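Local coordinates for putative sugar binding protein (Bacteroides vulgatus ATCC 8482, PDB 3KEZ) that is a putative SusD-family outer-membrane protein that probably binds sugars for nutrient uptake and carries a calcium ion, at residues E258-T263 with D329-L334; T241-D246 with K318-Q323; S41-Y46 with G268-G273; P252-F257 with R336-Y341. All coordinates share one frame; numbering follows the deposited sequence.

Interaction 1. Residues E258-T263 with D329-L334; sequences EIVNLT and DANIPL. With CA (calcium ion), chain C.
Ile259 lies alongside Ile332, both side chains pointing the same way with their CB atoms 3.7 Å apart, where strands 255-259 and 332-336 make a two-stranded antiparallel sheet. They form a hydrogen-bonded pair, Ile259 N donating to Ile332 O and Ile332 N to Ile259 O. Branched aliphatic chains suit this face, since Val45 of helix 43-50 packs on Ile332 and Leu334. Past this pair the strands open into a calcium site, and Asn331 joins the two. Asn331 OD1 binds the ion at 2.5 Å and accepts from Asn261 N at 3.0 Å, while ND2 donates to Glu258 OE2 from above the carboxylate plane; Lys190 bridges to Glu258 OE1. Gripped at both ends, the amide is fixed in rotation. A leucine here would probably weaken calcium binding and deprive both Asn261 N and Glu258 OE2 of a partner. Asn261 O and Asp329 O, 3.1 Å apart, both bind the metal, whose seven ligand atoms are completed by Gln322, both carboxylate oxygens of Glu325 and a water. The Asn261 side chain stays off the metal: ND2 donates to Ala330 O at 3.0 Å, almost straight (173°), and to Ser41 OG.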
# COMPACT_ATOMS: atom_id res chain seq x y z
N GLU A 258 -7.74 -3.00 -7.29
CA GLU A 258 -6.92 -2.67 -8.44
C GLU A 258 -7.16 -1.19 -8.80
O GLU A 258 -8.30 -0.74 -8.85
CB GLU A 258 -7.31 -3.60 -9.61
CG GLU A 258 -6.43 -3.46 -10.84
CD GLU A 258 -6.65 -4.54 -11.90
OE1 GLU A 258 -7.78 -5.03 -12.09
OE2 GLU A 258 -5.68 -4.86 -12.56
N ILE A 259 -6.08 -0.40 -8.94
CA ILE A 259 -6.16 0.89 -9.60
C ILE A 259 -6.12 0.61 -11.10
O ILE A 259 -5.16 -0.02 -11.60
CB ILE A 259 -5.01 1.87 -9.22
CG1 ILE A 259 -4.93 2.12 -7.69
CG2 ILE A 259 -5.12 3.18 -10.01
CD1 ILE A 259 -6.20 2.72 -7.05
N VAL A 260 -7.18 1.03 -11.79
CA VAL A 260 -7.33 0.86 -13.24
C VAL A 260 -6.86 2.12 -13.98
O VAL A 260 -7.43 3.20 -13.81
CB VAL A 260 -8.78 0.53 -13.63
CG1 VAL A 260 -8.92 0.41 -15.16
CG2 VAL A 260 -9.22 -0.78 -12.94
N ASN A 261 -5.80 1.96 -14.75
CA ASN A 261 -5.26 2.99 -15.63
C ASN A 261 -5.53 2.61 -17.10
O ASN A 261 -5.37 1.45 -17.49
CB ASN A 261 -3.74 3.13 -15.37
CG ASN A 261 -3.44 3.73 -14.00
OD1 ASN A 261 -4.14 4.64 -13.57
ND2 ASN A 261 -2.41 3.20 -13.31
N LEU A 262 -5.93 3.58 -17.91
CA LEU A 262 -6.31 3.28 -19.32
C LEU A 262 -5.57 4.14 -20.33
O LEU A 262 -5.22 5.28 -20.03
CB LEU A 262 -7.82 3.47 -19.50
CG LEU A 262 -8.72 2.63 -18.59
CD1 LEU A 262 -10.14 3.11 -18.70
CD2 LEU A 262 -8.60 1.11 -18.92
N THR A 263 -5.32 3.61 -21.53
CA THR A 263 -4.73 4.39 -22.62
C THR A 263 -5.41 5.76 -22.75
O THR A 263 -4.75 6.76 -22.99
CB THR A 263 -4.79 3.64 -23.98
OG1 THR A 263 -4.02 2.43 -23.90
CG2 THR A 263 -4.26 4.52 -25.13
N ASP A 329 0.38 2.77 -18.66
CA ASP A 329 -0.97 2.59 -18.22
C ASP A 329 -1.21 1.26 -17.52
O ASP A 329 -2.37 0.85 -17.35
CB ASP A 329 -1.90 2.80 -19.40
CG ASP A 329 -1.77 4.18 -19.97
OD1 ASP A 329 -1.68 5.13 -19.14
OD2 ASP A 329 -1.72 4.33 -21.21
N ALA A 330 -0.13 0.63 -17.04
CA ALA A 330 -0.25 -0.56 -16.22
C ALA A 330 -1.09 -0.24 -15.00
O ALA A 330 -0.93 0.84 -14.38
CB ALA A 330 1.12 -1.08 -15.80
N ASN A 331 -1.97 -1.18 -14.67
CA ASN A 331 -2.77 -1.13 -13.46
C ASN A 331 -1.89 -1.37 -12.25
O ASN A 331 -0.81 -1.94 -12.38
CB ASN A 331 -3.90 -2.19 -13.51
CG ASN A 331 -4.97 -1.90 -14.60
OD1 ASN A 331 -4.91 -0.86 -15.26
ND2 ASN A 331 -5.95 -2.81 -14.77
N ILE A 332 -2.37 -0.90 -11.11
CA ILE A 332 -1.70 -1.05 -9.83
C ILE A 332 -2.41 -2.11 -8.97
O ILE A 332 -3.57 -1.95 -8.63
CB ILE A 332 -1.70 0.29 -9.05
CG1 ILE A 332 -1.36 1.45 -10.00
CG2 ILE A 332 -0.76 0.16 -7.83
CD1 ILE A 332 0.09 1.48 -10.57
N PRO A 333 -1.74 -3.23 -8.69
CA PRO A 333 -2.32 -4.28 -7.84
C PRO A 333 -2.20 -3.92 -6.36
O PRO A 333 -1.44 -4.55 -5.63
CB PRO A 333 -1.49 -5.50 -8.21
CG PRO A 333 -0.13 -4.95 -8.46
CD PRO A 333 -0.36 -3.57 -9.10
N LEU A 334 -3.00 -2.95 -5.93
CA LEU A 334 -2.78 -2.25 -4.68
C LEU A 334 -2.98 -3.11 -3.44
O LEU A 334 -2.23 -3.00 -2.49
CB LEU A 334 -3.68 -1.01 -4.64
CG LEU A 334 -3.25 0.11 -3.72
CD1 LEU A 334 -1.83 0.56 -4.10
CD2 LEU A 334 -4.26 1.22 -3.88
CA CA C . -4.16 -0.65 -17.65
O HOH W 1 -1.44 2.73 -23.21
O HOH W 2 -6.40 -1.76 -18.35

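Interaction 2. Residues T241-D246 with K318-Q323; sequences TAWGND and KYQPQQ. With CA (calcium ion), chain C.
The compact half of this contact is a lysine laid over a tryptophan. Lys318, extended beyond CG, runs alongside the Trp243 indole, and its CG stands 3.8 Å from the centroid of the six-membered ring, only 4° off the ring normal, a CH-pi contact over the face. A long aliphatic chain suits this place because its methylenes cover the ring while NZ travels on to a salt bridge with Glu395 and to the carbonyls of Val393 and Glu391. The backbone joins in, Lys318 O lying 3.3 Å from Trp243 CB. Next comes Gly244, whose CA is 3.7 Å from Gln320 CB; a side chain on the glycine would be crowded there. The Gln320 amide is turned 59° from the indole plane, and its NE2 donates to Asn317 O and Pro240 O. Gln322, also buried, bends at chi2 (65°) so that one amide does two jobs: NE2 donates to Asn245 O at 3.2 Å, and OE1 binds the calcium at 2.6 Å. A water donates to Trp243 O and Gln320 O and accepts from Gln322 NE2.

Toward solvent, at Asn245, Asp246 and Gln323, the fit loosens. A second water links Gly244 O to Gln323 N, and Asp246 pairs with Lys190. The contact thus joins the chain around the short helix 239-242 to the loop between strands 313-316 and 332-336, with Trp243 also touching Pro333 and Arg336 of the latter strand.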
# COMPACT_ATOMS: atom_id res chain seq x y z
N THR A 241 3.11 -13.86 -15.51
CA THR A 241 2.36 -13.01 -16.43
C THR A 241 0.99 -12.53 -15.94
O THR A 241 0.33 -11.75 -16.63
CB THR A 241 2.14 -13.68 -17.82
OG1 THR A 241 1.34 -14.86 -17.66
CG2 THR A 241 3.49 -14.02 -18.48
N ALA A 242 0.57 -12.99 -14.75
CA ALA A 242 -0.80 -12.76 -14.27
C ALA A 242 -1.04 -11.25 -14.05
O ALA A 242 -2.16 -10.75 -14.17
CB ALA A 242 -1.04 -13.53 -12.95
N TRP A 243 0.05 -10.56 -13.73
CA TRP A 243 0.08 -9.11 -13.53
C TRP A 243 -0.45 -8.29 -14.72
O TRP A 243 -0.89 -7.16 -14.52
CB TRP A 243 1.53 -8.67 -13.27
CG TRP A 243 2.17 -9.43 -12.18
CD1 TRP A 243 2.86 -10.61 -12.30
CD2 TRP A 243 2.16 -9.11 -10.79
NE1 TRP A 243 3.27 -11.05 -11.06
CE2 TRP A 243 2.86 -10.14 -10.12
CE3 TRP A 243 1.63 -8.05 -10.04
CZ2 TRP A 243 3.04 -10.14 -8.74
CZ3 TRP A 243 1.82 -8.05 -8.68
CH2 TRP A 243 2.52 -9.09 -8.04
N GLY A 244 -0.38 -8.83 -15.94
CA GLY A 244 -0.90 -8.14 -17.14
C GLY A 244 -2.28 -8.57 -17.59
O GLY A 244 -2.83 -8.00 -18.56
N ASN A 245 -2.85 -9.58 -16.92
CA ASN A 245 -4.24 -10.01 -17.18
C ASN A 245 -5.20 -8.85 -16.91
O ASN A 245 -4.87 -7.93 -16.16
CB ASN A 245 -4.68 -11.16 -16.25
CG ASN A 245 -3.89 -12.44 -16.48
OD1 ASN A 245 -3.31 -12.61 -17.54
ND2 ASN A 245 -3.83 -13.31 -15.46
N ASP A 246 -6.41 -8.95 -17.45
CA ASP A 246 -7.46 -8.01 -17.11
C ASP A 246 -8.51 -8.88 -16.41
O ASP A 246 -9.21 -9.67 -17.05
CB ASP A 246 -7.98 -7.31 -18.37
CG ASP A 246 -8.30 -5.82 -18.15
OD1 ASP A 246 -8.19 -5.28 -17.00
OD2 ASP A 246 -8.69 -5.19 -19.15
N LYS A 318 6.24 -5.94 -12.32
CA LYS A 318 4.87 -6.24 -11.85
C LYS A 318 3.82 -5.37 -12.50
O LYS A 318 2.64 -5.70 -12.50
CB LYS A 318 4.77 -6.08 -10.33
CG LYS A 318 5.59 -7.11 -9.57
CD LYS A 318 5.52 -6.92 -8.05
CE LYS A 318 5.96 -8.19 -7.32
NZ LYS A 318 5.87 -8.07 -5.81
N TYR A 319 4.25 -4.23 -13.00
CA TYR A 319 3.36 -3.29 -13.65
C TYR A 319 3.36 -3.58 -15.15
O TYR A 319 4.00 -2.90 -15.95
CB TYR A 319 3.80 -1.88 -13.31
CG TYR A 319 3.73 -1.72 -11.81
CD1 TYR A 319 2.50 -1.47 -11.17
CD2 TYR A 319 4.85 -1.90 -11.00
CE1 TYR A 319 2.41 -1.38 -9.78
CE2 TYR A 319 4.77 -1.82 -9.60
CZ TYR A 319 3.57 -1.55 -9.00
OH TYR A 319 3.53 -1.44 -7.63
N GLN A 320 2.62 -4.63 -15.50
CA GLN A 320 2.59 -5.14 -16.87
C GLN A 320 1.38 -4.52 -17.54
O GLN A 320 0.28 -4.54 -17.00
CB GLN A 320 2.53 -6.69 -16.88
CG GLN A 320 3.79 -7.31 -16.23
CD GLN A 320 3.77 -8.81 -16.12
OE1 GLN A 320 2.87 -9.45 -16.64
NE2 GLN A 320 4.79 -9.40 -15.45
N PRO A 321 1.58 -3.89 -18.68
CA PRO A 321 0.41 -3.31 -19.33
C PRO A 321 -0.58 -4.39 -19.76
O PRO A 321 -0.18 -5.54 -20.04
CB PRO A 321 1.02 -2.62 -20.56
CG PRO A 321 2.25 -3.44 -20.88
CD PRO A 321 2.78 -3.88 -19.54
N GLN A 322 -1.85 -4.03 -19.78
CA GLN A 322 -2.90 -4.88 -20.36
C GLN A 322 -2.78 -4.84 -21.89
O GLN A 322 -2.00 -4.05 -22.43
CB GLN A 322 -4.29 -4.44 -19.86
CG GLN A 322 -4.60 -4.94 -18.42
CD GLN A 322 -3.68 -4.32 -17.33
OE1 GLN A 322 -3.33 -3.11 -17.37
NE2 GLN A 322 -3.28 -5.15 -16.36
N GLN A 323 -3.50 -5.68 -22.61
CA GLN A 323 -3.23 -5.83 -24.04
C GLN A 323 -3.46 -4.54 -24.78
O GLN A 323 -4.48 -3.89 -24.63
CB GLN A 323 -4.01 -6.97 -24.70
CG GLN A 323 -3.54 -7.27 -26.18
CD GLN A 323 -2.07 -7.73 -26.28
OE1 GLN A 323 -1.28 -7.16 -27.03
NE2 GLN A 323 -1.72 -8.76 -25.53
CA CA C . -4.16 -0.65 -17.65
O HOH W 3 -1.01 -4.21 -14.70
O HOH W 4 -4.62 -7.78 -20.56
O HOH W 2 -6.40 -1.76 -18.35

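Interaction 3. Residues S41-Y46 with G268-G273; sequences SGRLVY and GKESMG. With EDO (1,2-ethanediol), chain G.
Met272, present as selenomethionine, makes the largest single contribution to this contact. Bent at chi2 (-65°) and chi3 (-78°), its chain folds against the start of helix 43-50. Met272 SE lies at the edge of the Tyr46 ring, 5.4 Å from the centroid, a Met-aromatic contact, and sits 3.8 Å from Tyr46 CB. The terminal Met272 CE reaches Val45 CG1 at 3.9 Å. A long, flexible, apolar chain suits a place where it must touch a ring edge and a branched aliphatic group at once. Beside it, Met272 N donates to Ser41 O at 2.9 Å, nearly along the C=O axis, and Ser271 CA-H approaches the same oxygen.

Two helix starts put these groups in place. Gly42 is an N-cap whose O accepts from both Val45 N and Tyr46 N; a side chain on it would crowd Glu270 O. Ser271 is the N-cap of helix 272-275, and its OG is hydrogen-bonded to Thr328 O. Farther out, Ser41 lies next to the calcium site, Glu270 bridges to Arg63, and Arg43 is hydrogen-bonded to Ser80 and to an ethanediol, probably from the crystallisation liquor.

Arg43 NH2 and Glu270 OE1 stay 4.1 Å apart, and these opposite charges probably attract without a directed hydrogen bond, each having its firmer partner elsewhere; one main-chain hydrogen bond joins the two helix starts, beside apolar and Met-aromatic packing.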
# COMPACT_ATOMS: atom_id res chain seq x y z
N SER A 41 -1.04 5.64 -8.26
CA SER A 41 -0.34 5.12 -9.43
C SER A 41 1.16 5.44 -9.35
O SER A 41 1.89 5.14 -10.27
CB SER A 41 -0.98 5.66 -10.71
OG SER A 41 -2.09 4.89 -11.11
N GLY A 42 1.62 6.02 -8.24
CA GLY A 42 3.05 6.31 -8.12
C GLY A 42 3.53 6.55 -6.70
O GLY A 42 3.85 5.61 -5.96
N ARG A 43 3.52 7.81 -6.31
CA ARG A 43 4.22 8.23 -5.08
C ARG A 43 3.80 7.51 -3.84
O ARG A 43 4.67 7.21 -3.02
CB ARG A 43 4.08 9.75 -4.89
CG ARG A 43 4.90 10.50 -5.91
CD ARG A 43 4.81 12.01 -5.72
NE ARG A 43 5.62 12.72 -6.70
CZ ARG A 43 5.59 14.03 -6.89
NH1 ARG A 43 4.80 14.78 -6.17
NH2 ARG A 43 6.34 14.58 -7.83
N LEU A 44 2.49 7.21 -3.70
CA LEU A 44 2.01 6.51 -2.50
C LEU A 44 2.41 5.04 -2.51
O LEU A 44 2.55 4.43 -1.43
CB LEU A 44 0.49 6.67 -2.28
CG LEU A 44 0.07 8.14 -2.07
CD1 LEU A 44 -1.44 8.21 -2.00
CD2 LEU A 44 0.67 8.74 -0.78
N VAL A 45 2.71 4.50 -3.68
CA VAL A 45 3.16 3.14 -3.75
C VAL A 45 4.64 3.03 -3.51
O VAL A 45 5.07 2.28 -2.66
CB VAL A 45 2.73 2.46 -5.07
CG1 VAL A 45 3.08 0.97 -5.04
CG2 VAL A 45 1.19 2.64 -5.25
N TYR A 46 5.46 3.78 -4.25
CA TYR A 46 6.88 3.54 -4.16
C TYR A 46 7.52 3.97 -2.85
O TYR A 46 8.62 3.52 -2.55
CB TYR A 46 7.65 4.09 -5.36
CG TYR A 46 7.78 5.61 -5.53
CD1 TYR A 46 8.48 6.38 -4.64
CD2 TYR A 46 7.29 6.22 -6.66
CE1 TYR A 46 8.64 7.75 -4.85
CE2 TYR A 46 7.42 7.59 -6.86
CZ TYR A 46 8.13 8.34 -5.97
OH TYR A 46 8.30 9.69 -6.19
N GLY A 268 0.24 8.93 -16.81
CA GLY A 268 1.46 9.55 -17.32
C GLY A 268 2.73 8.82 -16.93
O GLY A 268 2.71 7.79 -16.23
N LYS A 269 3.86 9.37 -17.36
CA LYS A 269 5.16 8.70 -17.25
C LYS A 269 5.76 8.63 -15.83
O LYS A 269 6.79 7.98 -15.63
CB LYS A 269 6.14 9.33 -18.23
CG LYS A 269 5.86 9.00 -19.71
CD LYS A 269 6.82 9.77 -20.64
CE LYS A 269 6.51 9.50 -22.12
NZ LYS A 269 7.46 10.20 -23.03
N GLU A 270 5.13 9.28 -14.85
CA GLU A 270 5.58 9.11 -13.44
C GLU A 270 4.84 7.98 -12.71
O GLU A 270 4.97 7.82 -11.51
CB GLU A 270 5.50 10.43 -12.67
CG GLU A 270 6.39 11.50 -13.27
CD GLU A 270 6.59 12.71 -12.37
OE1 GLU A 270 5.67 13.04 -11.59
OE2 GLU A 270 7.67 13.34 -12.49
N SER A 271 4.11 7.16 -13.47
CA SER A 271 3.40 6.01 -12.92
C SER A 271 4.37 4.85 -12.66
O SER A 271 5.46 4.79 -13.24
CB SER A 271 2.33 5.55 -13.92
OG SER A 271 2.94 4.93 -15.05
N MSE A 272 3.96 3.90 -11.83
CA MSE A 272 4.81 2.73 -11.49
C MSE A 272 5.24 1.97 -12.72
O MSE A 272 6.39 1.49 -12.80
CB MSE A 272 4.10 1.81 -10.49
CG MSE A 272 3.82 2.45 -9.12
SE MSE A 272 5.47 2.84 -8.24
CE MSE A 272 5.98 1.05 -7.60
N GLY A 273 4.33 1.86 -13.70
CA GLY A 273 4.59 1.16 -14.93
C GLY A 273 5.77 1.74 -15.68
O GLY A 273 6.56 1.01 -16.27
C1 EDO G . 5.09 18.82 -8.04
O1 EDO G . 4.79 17.89 -7.00
C2 EDO G . 6.37 18.38 -8.75
O2 EDO G . 7.25 17.74 -7.81

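Interaction 4. Residues P252-F257 with R336-Y341; sequences PGEILF and RLSEAY
Glu254 OE2 takes three donors from the residues that open helix 337-350. Ser338 OG donates to the syn lone pair of Glu254 OE2 at 2.6 Å, while Ser338 N, at 3.2 Å, and Arg336 NH1, at 2.9 Å, come from above the carboxylate plane; the arginine bond is a salt bridge. Ser338 OG in turn accepts from Arg367 NH2. Glu254 OE1 is held by Arg367 NH1 and Trp234 N, so both oxygens of this buried carboxylate are satisfied. With so many donors around it, the group is likely to stay ionised. CG occupies the crowded position between the backbone N and the carbonyl carbon (chi1 69°), from which the extended chain reaches the helix start. An alanine here would remove the carboxylate and would probably loosen the helix start, Ser338 OG, Ser338 N and Arg336 NH1 each losing an acceptor.

The backbone continues the antiparallel sheet: Ile255 and Arg336 are a non-hydrogen-bonded pair, followed by a classic beta bulge in which Leu256 and Phe257 both face Ile335. Arg336 is also the helix N-cap, its O accepting from Glu339 N. Leu337 N donates to Glu254 O at 2.8 Å, nearly straight (172°). Arginine suits its place because the remaining nitrogens also find acids, NE pairing with Glu395 and NH2 with Glu391. Leu256 CD1 meets Leu337 CD1 at 4.3 Å, and helices 195-209 and 212-229 pack against Leu256.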
# COMPACT_ATOMS: atom_id res chain seq x y z
N PRO A 252 -11.31 -13.70 -11.40
CA PRO A 252 -10.84 -12.53 -10.61
C PRO A 252 -9.36 -12.46 -10.35
O PRO A 252 -8.85 -11.40 -9.95
CB PRO A 252 -11.55 -12.67 -9.28
CG PRO A 252 -12.48 -13.77 -9.39
CD PRO A 252 -12.32 -14.49 -10.69
N GLY A 253 -8.66 -13.59 -10.48
CA GLY A 253 -7.29 -13.64 -10.02
C GLY A 253 -7.21 -13.40 -8.51
O GLY A 253 -8.09 -13.84 -7.74
N GLU A 254 -6.17 -12.69 -8.08
CA GLU A 254 -6.02 -12.45 -6.67
C GLU A 254 -6.01 -11.00 -6.27
O GLU A 254 -5.90 -10.72 -5.09
CB GLU A 254 -4.76 -13.15 -6.12
CG GLU A 254 -3.40 -12.61 -6.56
CD GLU A 254 -2.28 -13.17 -5.70
OE1 GLU A 254 -1.81 -14.31 -5.96
OE2 GLU A 254 -1.83 -12.44 -4.79
N ILE A 255 -6.10 -10.06 -7.21
CA ILE A 255 -6.15 -8.64 -6.82
C ILE A 255 -7.54 -8.25 -6.30
O ILE A 255 -8.54 -8.30 -7.02
CB ILE A 255 -5.77 -7.66 -7.93
CG1 ILE A 255 -4.34 -7.96 -8.47
CG2 ILE A 255 -5.91 -6.20 -7.40
CD1 ILE A 255 -4.07 -7.41 -9.91
N LEU A 256 -7.56 -7.82 -5.04
CA LEU A 256 -8.77 -7.48 -4.33
C LEU A 256 -9.10 -6.00 -4.49
O LEU A 256 -10.26 -5.58 -4.35
CB LEU A 256 -8.62 -7.87 -2.86
CG LEU A 256 -8.26 -9.32 -2.55
CD1 LEU A 256 -8.10 -9.55 -0.98
CD2 LEU A 256 -9.31 -10.31 -3.11
N PHE A 257 -8.08 -5.18 -4.73
CA PHE A 257 -8.33 -3.80 -5.12
C PHE A 257 -7.26 -3.37 -6.10
O PHE A 257 -6.06 -3.38 -5.79
CB PHE A 257 -8.37 -2.88 -3.91
CG PHE A 257 -8.56 -1.40 -4.25
CD1 PHE A 257 -9.47 -0.99 -5.22
CD2 PHE A 257 -7.88 -0.43 -3.53
CE1 PHE A 257 -9.67 0.34 -5.50
CE2 PHE A 257 -8.06 0.92 -3.81
CZ PHE A 257 -8.98 1.31 -4.80
N ARG A 336 -3.75 -7.34 -2.61
CA ARG A 336 -3.74 -8.69 -3.13
C ARG A 336 -4.05 -9.74 -2.07
O ARG A 336 -3.63 -9.60 -0.91
CB ARG A 336 -2.35 -9.01 -3.70
CG ARG A 336 -1.97 -8.19 -4.92
CD ARG A 336 -0.94 -8.91 -5.77
NE ARG A 336 0.39 -8.91 -5.18
CZ ARG A 336 1.16 -9.98 -4.89
NH1 ARG A 336 0.73 -11.21 -5.07
NH2 ARG A 336 2.38 -9.79 -4.40
N LEU A 337 -4.74 -10.82 -2.49
CA LEU A 337 -4.99 -11.97 -1.60
C LEU A 337 -3.73 -12.52 -0.95
O LEU A 337 -3.78 -12.94 0.20
CB LEU A 337 -5.69 -13.09 -2.32
CG LEU A 337 -6.24 -14.22 -1.48
CD1 LEU A 337 -7.34 -13.76 -0.45
CD2 LEU A 337 -6.83 -15.27 -2.44
N SER A 338 -2.59 -12.48 -1.65
CA SER A 338 -1.30 -12.91 -1.09
C SER A 338 -0.99 -12.17 0.21
O SER A 338 -0.45 -12.78 1.12
CB SER A 338 -0.14 -12.71 -2.10
OG SER A 338 -0.17 -13.60 -3.20
N GLU A 339 -1.33 -10.88 0.30
CA GLU A 339 -1.11 -10.12 1.53
C GLU A 339 -2.02 -10.63 2.67
O GLU A 339 -1.56 -10.71 3.82
CB GLU A 339 -1.24 -8.59 1.38
CG GLU A 339 -0.82 -7.84 2.69
CD GLU A 339 -1.30 -6.42 2.80
OE1 GLU A 339 -1.80 -5.89 1.79
OE2 GLU A 339 -1.14 -5.80 3.89
N ALA A 340 -3.28 -10.97 2.39
CA ALA A 340 -4.11 -11.55 3.45
C ALA A 340 -3.43 -12.79 4.00
O ALA A 340 -3.39 -12.94 5.22
CB ALA A 340 -5.56 -11.83 3.05
N TYR A 341 -2.87 -13.64 3.15
CA TYR A 341 -2.16 -14.84 3.64
C TYR A 341 -0.99 -14.47 4.55
O TYR A 341 -0.82 -15.06 5.61
CB TYR A 341 -1.67 -15.72 2.49
CG TYR A 341 -2.70 -16.70 2.01
CD1 TYR A 341 -3.72 -16.28 1.14
CD2 TYR A 341 -2.64 -18.03 2.36
CE1 TYR A 341 -4.71 -17.18 0.72
CE2 TYR A 341 -3.58 -18.94 1.92
CZ TYR A 341 -4.62 -18.50 1.11
OH TYR A 341 -5.56 -19.40 0.66

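From the N terminus, segment 41-46 opens first, and interaction 3 closes its long loop only at 268-273, bringing early helix 43-50 to helix 272-275. Before that closure three more loops have opened: at 241-246, 252-257 and 258-263. Interaction 3 therefore crosses the other three. Interaction 2 closes next, at 318-323, crossing interactions 1 and 4. Interaction 1 closes at 329-334 and is enclosed by interaction 4, which closes at 336-341; both use strand 255-259, one at its calcium end and the other where strand 332-336 runs into helix 337-350. Interactions 1 and 2 share the calcium ion, and Tyr319 of interaction 2 packs on Met272 of interaction 3.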